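Local coordinates for type IV secretion system protein DotB (Yersinia pseudotuberculosis IP 31758, PDB 6GEF) that probably hydrolyses ATP as a six-subunit motor of a type IVb secretion system, at residues 168-173 with 195-200; 172-177 with 204-209; 200-205 with 224-229. All blocks are in the same frame, centred on the assembly; numbering follows the deposited sequence.

Following the chain from its N terminus, contact 1 joins helix 167-172 to the C-terminal half of helix 187-203. The loop it closes holds strand 179-183 and the first part of the second helix. Contact 2 begins on the same stretch, sharing Gln172 and Met173. The two loops start together, and that of contact 2 closes later, past the helix end. This contact pairs the two connections that lead into strands 179-183 and 211-216. Contact 3 opens at Tyr200, where contact 1 ends, and overlaps the far end of contact 2 at Asn204 and Asp205. It runs across strand 211-216 to the loop before strand 232-237. All three gather round the C-terminal half of helix 187-203.

Contact 1: residues 168-173 with 195-200; sequences ELVNQM and SSIIRY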
loop_
_atom_site.group_PDB
_atom_site.type_symbol
_atom_site.label_atom_id
_atom_site.label_comp_id
_atom_site.label_asym_id
_atom_site.label_seq_id
_atom_site.Cartn_x
_atom_site.Cartn_y
_atom_site.Cartn_z
ATOM N N GLU A 168 9.199 -52.293 16.630
ATOM C CA GLU A 168 9.966 -52.484 15.407
ATOM C C GLU A 168 9.694 -51.364 14.378
ATOM O O GLU A 168 10.625 -50.845 13.777
ATOM C CB GLU A 168 9.650 -53.854 14.797
ATOM C CG GLU A 168 10.593 -54.268 13.674
ATOM C CD GLU A 168 10.617 -55.749 13.425
ATOM O OE1 GLU A 168 10.290 -56.523 14.355
ATOM O OE2 GLU A 168 11.004 -56.138 12.298
ATOM N N LEU A 169 8.439 -50.994 14.231
ATOM C CA LEU A 169 8.087 -49.992 13.232
ATOM C C LEU A 169 8.537 -48.602 13.627
ATOM O O LEU A 169 9.078 -47.852 12.801
ATOM C CB LEU A 169 6.571 -50.013 12.943
ATOM C CG LEU A 169 6.079 -49.058 11.883
ATOM C CD1 LEU A 169 6.916 -49.154 10.600
ATOM C CD2 LEU A 169 4.600 -49.350 11.584
ATOM N N VAL A 170 8.322 -48.231 14.888
ATOM C CA VAL A 170 8.667 -46.871 15.326
ATOM C C VAL A 170 10.184 -46.671 15.395
ATOM O O VAL A 170 10.666 -45.566 15.198
ATOM C CB VAL A 170 7.995 -46.543 16.671
ATOM C CG1 VAL A 170 6.522 -46.896 16.629
ATOM C CG2 VAL A 170 8.683 -47.251 17.807
ATOM N N ASN A 171 10.931 -47.758 15.625
ATOM C CA ASN A 171 12.375 -47.707 15.424
ATOM C C ASN A 171 12.728 -47.228 14.020
ATOM O O ASN A 171 13.652 -46.433 13.844
ATOM C CB ASN A 171 12.985 -49.080 15.701
ATOM C CG ASN A 171 12.974 -49.432 17.178
ATOM O OD1 ASN A 171 12.905 -48.561 18.050
ATOM N ND2 ASN A 171 13.021 -50.728 17.465
ATOM N N GLN A 172 12.001 -47.701 13.019
ATOM C CA GLN A 172 12.149 -47.165 11.673
ATOM C C GLN A 172 11.833 -45.672 11.630
ATOM O O GLN A 172 12.453 -44.900 10.889
ATOM C CB GLN A 172 11.283 -47.911 10.673
ATOM C CG GLN A 172 11.582 -49.398 10.561
ATOM C CD GLN A 172 10.749 -50.069 9.485
ATOM O OE1 GLN A 172 10.406 -49.484 8.470
ATOM N NE2 GLN A 172 10.423 -51.331 9.700
ATOM N N MET A 173 10.881 -45.244 12.461
ATOM C CA MET A 173 10.412 -43.856 12.448
ATOM C C MET A 173 11.244 -42.923 13.351
ATOM O O MET A 173 10.906 -41.779 13.503
ATOM C CB MET A 173 8.944 -43.804 12.860
ATOM C CG MET A 173 8.007 -44.463 11.870
ATOM S SD MET A 173 6.271 -44.298 12.312
ATOM C CE MET A 173 6.027 -42.539 11.990
ATOM N N SER A 195 2.912 -38.168 19.240
ATOM C CA SER A 195 3.062 -38.123 20.694
ATOM C C SER A 195 3.500 -39.467 21.222
ATOM O O SER A 195 4.436 -39.554 22.025
ATOM C CB SER A 195 1.754 -37.648 21.335
ATOM O OG SER A 195 0.675 -38.472 20.950
ATOM N N SER A 196 2.828 -40.535 20.824
ATOM C CA SER A 196 3.255 -41.884 21.221
ATOM C C SER A 196 4.704 -42.124 20.827
ATOM O O SER A 196 5.505 -42.591 21.636
ATOM C CB SER A 196 2.331 -42.931 20.591
ATOM O OG SER A 196 1.067 -42.930 21.228
ATOM N N ILE A 197 5.057 -41.799 19.590
ATOM C CA ILE A 197 6.431 -42.006 19.130
ATOM C C ILE A 197 7.432 -41.218 19.999
ATOM O O ILE A 197 8.525 -41.681 20.278
ATOM C CB ILE A 197 6.581 -41.646 17.641
ATOM C CG1 ILE A 197 5.798 -42.619 16.768
ATOM C CG2 ILE A 197 8.048 -41.637 17.244
ATOM C CD1 ILE A 197 6.043 -42.477 15.278
ATOM N N ILE A 198 7.029 -40.039 20.450
ATOM C CA ILE A 198 7.907 -39.200 21.243
ATOM C C ILE A 198 8.056 -39.756 22.679
ATOM O O ILE A 198 9.145 -39.710 23.246
ATOM C CB ILE A 198 7.427 -37.741 21.240
ATOM C CG1 ILE A 198 7.640 -37.121 19.867
ATOM C CG2 ILE A 198 8.143 -36.925 22.296
ATOM C CD1 ILE A 198 7.123 -35.716 19.681
ATOM N N ARG A 199 6.971 -40.253 23.263
ATOM C CA ARG A 199 7.047 -40.879 24.553
ATOM C C ARG A 199 7.923 -42.125 24.486
ATOM O O ARG A 199 8.747 -42.396 25.386
ATOM C CB ARG A 199 5.659 -41.199 25.093
ATOM C CG ARG A 199 5.156 -42.596 24.798
ATOM C CD ARG A 199 4.086 -43.011 25.755
ATOM N NE ARG A 199 4.610 -43.378 27.080
ATOM C CZ ARG A 199 3.904 -44.027 28.002
ATOM N NH1 ARG A 199 2.637 -44.357 27.787
ATOM N NH2 ARG A 199 4.463 -44.364 29.145
ATOM N N TYR A 200 7.726 -42.965 23.472
ATOM C CA TYR A 200 8.643 -44.065 23.210
ATOM C C TYR A 200 10.089 -43.585 23.142
ATOM O O TYR A 200 10.976 -44.160 23.786
ATOM C CB TYR A 200 8.257 -44.779 21.914
ATOM C CG TYR A 200 9.212 -45.887 21.523
ATOM C CD1 TYR A 200 9.243 -47.102 22.222
ATOM C CD2 TYR A 200 10.056 -45.738 20.422
ATOM C CE1 TYR A 200 10.108 -48.098 21.866
ATOM C CE2 TYR A 200 10.951 -46.720 20.067
ATOM C CZ TYR A 200 10.964 -47.919 20.781
ATOM O OH TYR A 200 11.803 -48.944 20.402
#
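Two side chains of helix 167-172 meet the ring of Tyr200. Val170 CG2 lies over one face of the ring, 3.2 Å from Tyr200 CE2. At the ring edge, Tyr200 OH donates a hydrogen bond to Asn171 OD1 at 2.6 Å. The carbonyl oxygen lies in the plane of the ring, and the hydroxyl meets it on a lone pair, with a C=O...donor angle of 124°. The amide is turned 44° from the ring. One residue thus holds the polar end of the tyrosine while its neighbour packs on the ring.

A second, wholly apolar patch lies beside this one. Ile197 CD1 fits against the bent end of Met173, 3.3 Å from Met173 CE and also near SD and CB. The two side chains cross at about a right angle. Met173 is bent at its last torsion (chi3 71°), which brings the methyl round to the isoleucine. Val170 CG1 adds a looser touch on Ile197 CG1 at 4.3 Å.

Further out, Leu160 of helix 160-163 packs on both Val170 and Tyr200. Ser196 OG is hydrogen-bonded to Leu158 O. Val180 and Val182, with Phe322 and Met324, bring two sheet strands against Met173. The short helix segments cross almost perpendicularly, with axes 10.7 Å apart. Side chains from both sides fill the gap, with Tyr200 reaching furthest, its CG anti to the backbone N. The start of helix 187-203 carries the end of a probable Walker A motif. The arrangement is that of a P-loop NTPase core, with a short helix leading into the strand before the probable P-loop.

Contact 2: residues 172-177 with 204-209; sequences QMCPDN and NDTPIK
Segments 172-177 and 204-209 belong to the P-loop NTPase core. They are the connections that lead into parallel strands 179-183 and 211-216. They meet beyond the N-terminal ends of those strands, at the end of the sheet opposite the probable P-loop.

Cys174 is central. Its CB points at the second segment and lies 3.3 Å from Thr206 OG1, while SG stands anti to its own carbonyl carbon. Thr206 OG1 is anti to its backbone N (chi1 172°), which turns the hydroxyl to the cysteine.

Two residues on, Ile208 is extended beyond CG1 and slides alongside the 174-175 backbone. Its CD1 is 3.8 Å from Cys174 CA and 4.1 Å from Cys174 CB, and it also rests on Pro175 O. Cys174 O points end-on at the CB-CG edge of the Pro207 ring, 3.3 Å from Pro207 CG. More loosely, Asp176 CB lies 3.8 Å from Pro207 O.

No hydrogen bond joins the two segments, so they are held to each other by packing. Ile201 of helix 187-203 touches Cys174, Thr206 and Ile208 together. Pro283 also lies against Ile208, and Val180 against Pro175.

The second segment is shaped from within. Ile208 N gives a weak bond to Thr206 OG1 at 3.4 Å, nearly straight, in the manner of an ST turn. Lys209 NZ also reaches back to Asp205 OD1 in a 2.6 Å salt bridge, meeting the oxygen from above the carboxylate plane.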
loop_
_atom_site.group_PDB
_atom_site.type_symbol
_atom_site.label_atom_id
_atom_site.label_comp_id
_atom_site.label_asym_id
_atom_site.label_seq_id
_atom_site.Cartn_x
_atom_site.Cartn_y
_atom_site.Cartn_z
ATOM N N GLN A 172 12.001 -47.701 13.019
ATOM C CA GLN A 172 12.149 -47.165 11.673
ATOM C C GLN A 172 11.833 -45.672 11.630
ATOM O O GLN A 172 12.453 -44.900 10.889
ATOM C CB GLN A 172 11.283 -47.911 10.673
ATOM C CG GLN A 172 11.582 -49.398 10.561
ATOM C CD GLN A 172 10.749 -50.069 9.485
ATOM O OE1 GLN A 172 10.406 -49.484 8.470
ATOM N NE2 GLN A 172 10.423 -51.331 9.700
ATOM N N MET A 173 10.881 -45.244 12.461
ATOM C CA MET A 173 10.412 -43.856 12.448
ATOM C C MET A 173 11.244 -42.923 13.351
ATOM O O MET A 173 10.906 -41.779 13.503
ATOM C CB MET A 173 8.944 -43.804 12.860
ATOM C CG MET A 173 8.007 -44.463 11.870
ATOM S SD MET A 173 6.271 -44.298 12.312
ATOM C CE MET A 173 6.027 -42.539 11.990
ATOM N N CYS A 174 12.347 -43.443 13.909
ATOM C CA CYS A 174 13.244 -42.659 14.731
ATOM C C CYS A 174 14.649 -42.627 14.140
ATOM O O CYS A 174 15.598 -43.120 14.749
ATOM C CB CYS A 174 13.287 -43.223 16.166
ATOM S SG CYS A 174 11.699 -43.212 17.007
ATOM N N PRO A 175 14.795 -42.040 12.956
ATOM C CA PRO A 175 16.147 -41.713 12.475
ATOM C C PRO A 175 16.725 -40.561 13.281
ATOM O O PRO A 175 16.021 -39.652 13.706
ATOM C CB PRO A 175 15.918 -41.306 11.009
ATOM C CG PRO A 175 14.480 -40.854 10.977
ATOM C CD PRO A 175 13.748 -41.704 11.970
ATOM N N ASP A 176 18.037 -40.572 13.471
ATOM C CA ASP A 176 18.756 -39.422 13.988
ATOM C C ASP A 176 18.888 -38.318 12.955
ATOM O O ASP A 176 19.616 -37.338 13.221
ATOM C CB ASP A 176 20.135 -39.861 14.511
ATOM C CG ASP A 176 21.012 -40.390 13.406
ATOM O OD1 ASP A 176 20.606 -40.373 12.195
ATOM O OD2 ASP A 176 22.169 -40.777 13.746
ATOM N N ASN A 177 18.266 -38.400 11.804
ATOM C CA ASN A 177 18.441 -37.434 10.731
ATOM C C ASN A 177 17.225 -37.455 9.828
ATOM O O ASN A 177 16.477 -38.443 9.785
ATOM C CB ASN A 177 19.717 -37.714 9.905
ATOM C CG ASN A 177 19.695 -39.094 9.271
ATOM O OD1 ASN A 177 18.871 -39.390 8.411
ATOM N ND2 ASN A 177 20.595 -39.986 9.741
ATOM N N ASN A 204 12.694 -45.028 25.908
ATOM C CA ASN A 204 13.544 -46.123 25.446
ATOM C C ASN A 204 14.844 -45.577 24.875
ATOM O O ASN A 204 15.008 -44.379 24.697
ATOM C CB ASN A 204 12.803 -46.958 24.380
ATOM C CG ASN A 204 11.558 -47.625 24.892
ATOM O OD1 ASN A 204 10.662 -46.956 25.421
ATOM N ND2 ASN A 204 11.480 -48.916 24.715
ATOM N N ASP A 205 15.779 -46.481 24.616
ATOM C CA ASP A 205 17.049 -46.143 23.992
ATOM C C ASP A 205 16.817 -46.163 22.475
ATOM O O ASP A 205 16.701 -47.215 21.860
ATOM C CB ASP A 205 18.144 -47.126 24.415
ATOM C CG ASP A 205 19.498 -46.763 23.862
ATOM O OD1 ASP A 205 19.576 -46.012 22.890
ATOM O OD2 ASP A 205 20.516 -47.272 24.341
ATOM N N THR A 206 16.840 -44.980 21.876
ATOM C CA THR A 206 16.560 -44.795 20.460
ATOM C C THR A 206 17.686 -43.961 19.849
ATOM O O THR A 206 18.381 -43.240 20.536
ATOM C CB THR A 206 15.220 -44.062 20.267
ATOM O OG1 THR A 206 15.033 -43.718 18.895
ATOM C CG2 THR A 206 15.153 -42.795 21.071
ATOM N N PRO A 207 17.861 -44.052 18.526
ATOM C CA PRO A 207 18.760 -43.126 17.844
ATOM C C PRO A 207 18.537 -41.648 18.208
ATOM O O PRO A 207 19.468 -40.866 18.142
ATOM C CB PRO A 207 18.472 -43.393 16.356
ATOM C CG PRO A 207 17.969 -44.762 16.304
ATOM C CD PRO A 207 17.199 -44.971 17.563
ATOM N N ILE A 208 17.304 -41.273 18.566
ATOM C CA ILE A 208 16.964 -39.894 18.836
ATOM C C ILE A 208 17.033 -39.671 20.336
ATOM O O ILE A 208 16.247 -40.243 21.088
ATOM C CB ILE A 208 15.561 -39.544 18.273
ATOM C CG1 ILE A 208 15.620 -39.522 16.742
ATOM C CG2 ILE A 208 15.055 -38.231 18.830
ATOM C CD1 ILE A 208 14.249 -39.264 16.117
ATOM N N LYS A 209 17.948 -38.815 20.765
ATOM C CA LYS A 209 18.092 -38.459 22.176
ATOM C C LYS A 209 18.510 -37.014 22.283
ATOM O O LYS A 209 19.183 -36.481 21.426
ATOM C CB LYS A 209 19.146 -39.357 22.867
ATOM C CG LYS A 209 18.930 -40.846 22.712
ATOM C CD LYS A 209 20.046 -41.627 23.357
ATOM C CE LYS A 209 19.796 -43.133 23.261
ATOM N NZ LYS A 209 21.026 -43.928 23.508
#

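Contact 3: residues 200-205 with 224-229; sequences YIMEND and DNIKSA
This is a surface contact between the last turn of helix 187-203 and the extended loop before strand 232-237, an edge strand of the P-loop NTPase sheet in this chain. One hydrogen bond joins the segments. Ser228 OG is anti to its backbone N (chi1 -179°) and donates to Met202 O at 2.6 Å. The C=O...donor angle is 119°, and the hydroxyl stands above the carbonyl plane. Ser228 CA approaches the same oxygen at 3.4 Å in a CA-H...O contact.

Carbon atoms pack next to the bond. Met202 CB lies 3.6 Å from Ser228 CB and, more loosely, 4.2 Å from Ile226 CG2. Met202 also rests on Leu212 of strand 211-216. Ile226 CG2 sits against Glu203 CG at 3.7 Å, the two side chains crossing at about a right angle. The carboxylate of Glu203 is in a salt bridge with Arg199. Lys227 and Ala229 pack on His19 of the second subunit, so the loop lies between the helix end and a neighbour.

The serine hydroxyl also receives weak hydrogen bonds from the N atoms of His230 and Ser231. Such donors may polarise the hydroxyl and so help its bond to the carbonyl at the C-terminal end of the helix.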
loop_
_atom_site.group_PDB
_atom_site.type_symbol
_atom_site.label_atom_id
_atom_site.label_comp_id
_atom_site.label_asym_id
_atom_site.label_seq_id
_atom_site.Cartn_x
_atom_site.Cartn_y
_atom_site.Cartn_z
ATOM N N TYR A 200 7.726 -42.965 23.472
ATOM C CA TYR A 200 8.643 -44.065 23.210
ATOM C C TYR A 200 10.089 -43.585 23.142
ATOM O O TYR A 200 10.976 -44.160 23.786
ATOM C CB TYR A 200 8.257 -44.779 21.914
ATOM C CG TYR A 200 9.212 -45.887 21.523
ATOM C CD1 TYR A 200 9.243 -47.102 22.222
ATOM C CD2 TYR A 200 10.056 -45.738 20.422
ATOM C CE1 TYR A 200 10.108 -48.098 21.866
ATOM C CE2 TYR A 200 10.951 -46.720 20.067
ATOM C CZ TYR A 200 10.964 -47.919 20.781
ATOM O OH TYR A 200 11.803 -48.944 20.402
ATOM N N ILE A 201 10.328 -42.508 22.397
ATOM C CA ILE A 201 11.683 -41.997 22.244
ATOM C C ILE A 201 12.278 -41.640 23.596
ATOM O O ILE A 201 13.391 -42.074 23.932
ATOM C CB ILE A 201 11.712 -40.792 21.275
ATOM C CG1 ILE A 201 11.712 -41.276 19.831
ATOM C CG2 ILE A 201 12.922 -39.907 21.539
ATOM C CD1 ILE A 201 11.749 -40.149 18.821
ATOM N N MET A 202 11.553 -40.871 24.389
ATOM C CA MET A 202 12.049 -40.458 25.708
ATOM C C MET A 202 12.282 -41.670 26.625
ATOM O O MET A 202 13.278 -41.715 27.332
ATOM C CB MET A 202 11.072 -39.491 26.362
ATOM C CG MET A 202 10.897 -38.186 25.653
ATOM S SD MET A 202 9.663 -37.123 26.425
ATOM C CE MET A 202 10.608 -36.550 27.847
ATOM N N GLU A 203 11.399 -42.653 26.547
ATOM C CA GLU A 203 11.417 -43.733 27.539
ATOM C C GLU A 203 12.434 -44.830 27.194
ATOM O O GLU A 203 13.006 -45.425 28.088
ATOM C CB GLU A 203 10.028 -44.345 27.687
ATOM C CG GLU A 203 9.038 -43.471 28.426
ATOM C CD GLU A 203 7.647 -44.053 28.457
ATOM O OE1 GLU A 203 6.824 -43.615 29.294
ATOM O OE2 GLU A 203 7.362 -44.972 27.626
ATOM N N ASN A 204 12.694 -45.028 25.908
ATOM C CA ASN A 204 13.544 -46.123 25.446
ATOM C C ASN A 204 14.844 -45.577 24.875
ATOM O O ASN A 204 15.008 -44.379 24.697
ATOM C CB ASN A 204 12.803 -46.958 24.380
ATOM C CG ASN A 204 11.558 -47.625 24.892
ATOM O OD1 ASN A 204 10.662 -46.956 25.421
ATOM N ND2 ASN A 204 11.480 -48.916 24.715
ATOM N N ASP A 205 15.779 -46.481 24.616
ATOM C CA ASP A 205 17.049 -46.143 23.992
ATOM C C ASP A 205 16.817 -46.163 22.475
ATOM O O ASP A 205 16.701 -47.215 21.860
ATOM C CB ASP A 205 18.144 -47.126 24.415
ATOM C CG ASP A 205 19.498 -46.763 23.862
ATOM O OD1 ASP A 205 19.576 -46.012 22.890
ATOM O OD2 ASP A 205 20.516 -47.272 24.341
ATOM N N ASP A 224 4.705 -34.153 30.761
ATOM C CA ASP A 224 5.074 -33.845 32.140
ATOM C C ASP A 224 5.287 -35.120 32.933
ATOM O O ASP A 224 6.200 -35.174 33.784
ATOM C CB ASP A 224 4.032 -32.969 32.794
ATOM C CG ASP A 224 3.775 -31.669 31.945
ATOM O OD1 ASP A 224 4.516 -31.417 30.987
ATOM O OD2 ASP A 224 2.891 -30.845 32.181
ATOM N N ASN A 225 4.516 -36.170 32.644
ATOM C CA ASN A 225 4.563 -37.399 33.425
ATOM C C ASN A 225 5.451 -38.476 32.806
ATOM O O ASN A 225 5.462 -39.601 33.288
ATOM C CB ASN A 225 3.148 -37.942 33.650
ATOM C CG ASN A 225 2.238 -36.915 34.305
ATOM O OD1 ASN A 225 2.672 -36.219 35.225
ATOM N ND2 ASN A 225 0.982 -36.798 33.831
ATOM N N ILE A 226 6.185 -38.150 31.747
ATOM C CA ILE A 226 7.044 -39.107 31.073
ATOM C C ILE A 226 8.453 -38.942 31.630
ATOM O O ILE A 226 9.084 -37.895 31.502
ATOM C CB ILE A 226 7.045 -38.889 29.552
ATOM C CG1 ILE A 226 5.621 -38.717 29.023
ATOM C CG2 ILE A 226 7.763 -40.042 28.839
ATOM C CD1 ILE A 226 4.710 -39.892 29.300
ATOM N N LYS A 227 8.949 -39.990 32.284
ATOM C CA LYS A 227 10.321 -40.062 32.734
ATOM C C LYS A 227 11.223 -40.519 31.579
ATOM O O LYS A 227 10.934 -41.511 30.907
ATOM C CB LYS A 227 10.414 -41.071 33.868
ATOM C CG LYS A 227 9.094 -41.559 34.475
ATOM C CD LYS A 227 9.417 -42.505 35.618
ATOM C CE LYS A 227 8.177 -43.255 36.110
ATOM N NZ LYS A 227 8.536 -44.131 37.253
ATOM N N SER A 228 12.287 -39.774 31.342
ATOM C CA SER A 228 13.304 -40.131 30.376
ATOM C C SER A 228 14.668 -40.144 31.039
ATOM O O SER A 228 14.918 -39.394 31.985
ATOM C CB SER A 228 13.326 -39.146 29.174
ATOM O OG SER A 228 14.292 -39.512 28.228
ATOM N N ALA A 229 15.559 -40.983 30.510
ATOM C CA ALA A 229 16.911 -41.088 31.035
ATOM C C ALA A 229 17.883 -40.117 30.394
ATOM O O ALA A 229 18.975 -39.918 30.931
ATOM C CB ALA A 229 17.423 -42.534 30.885
#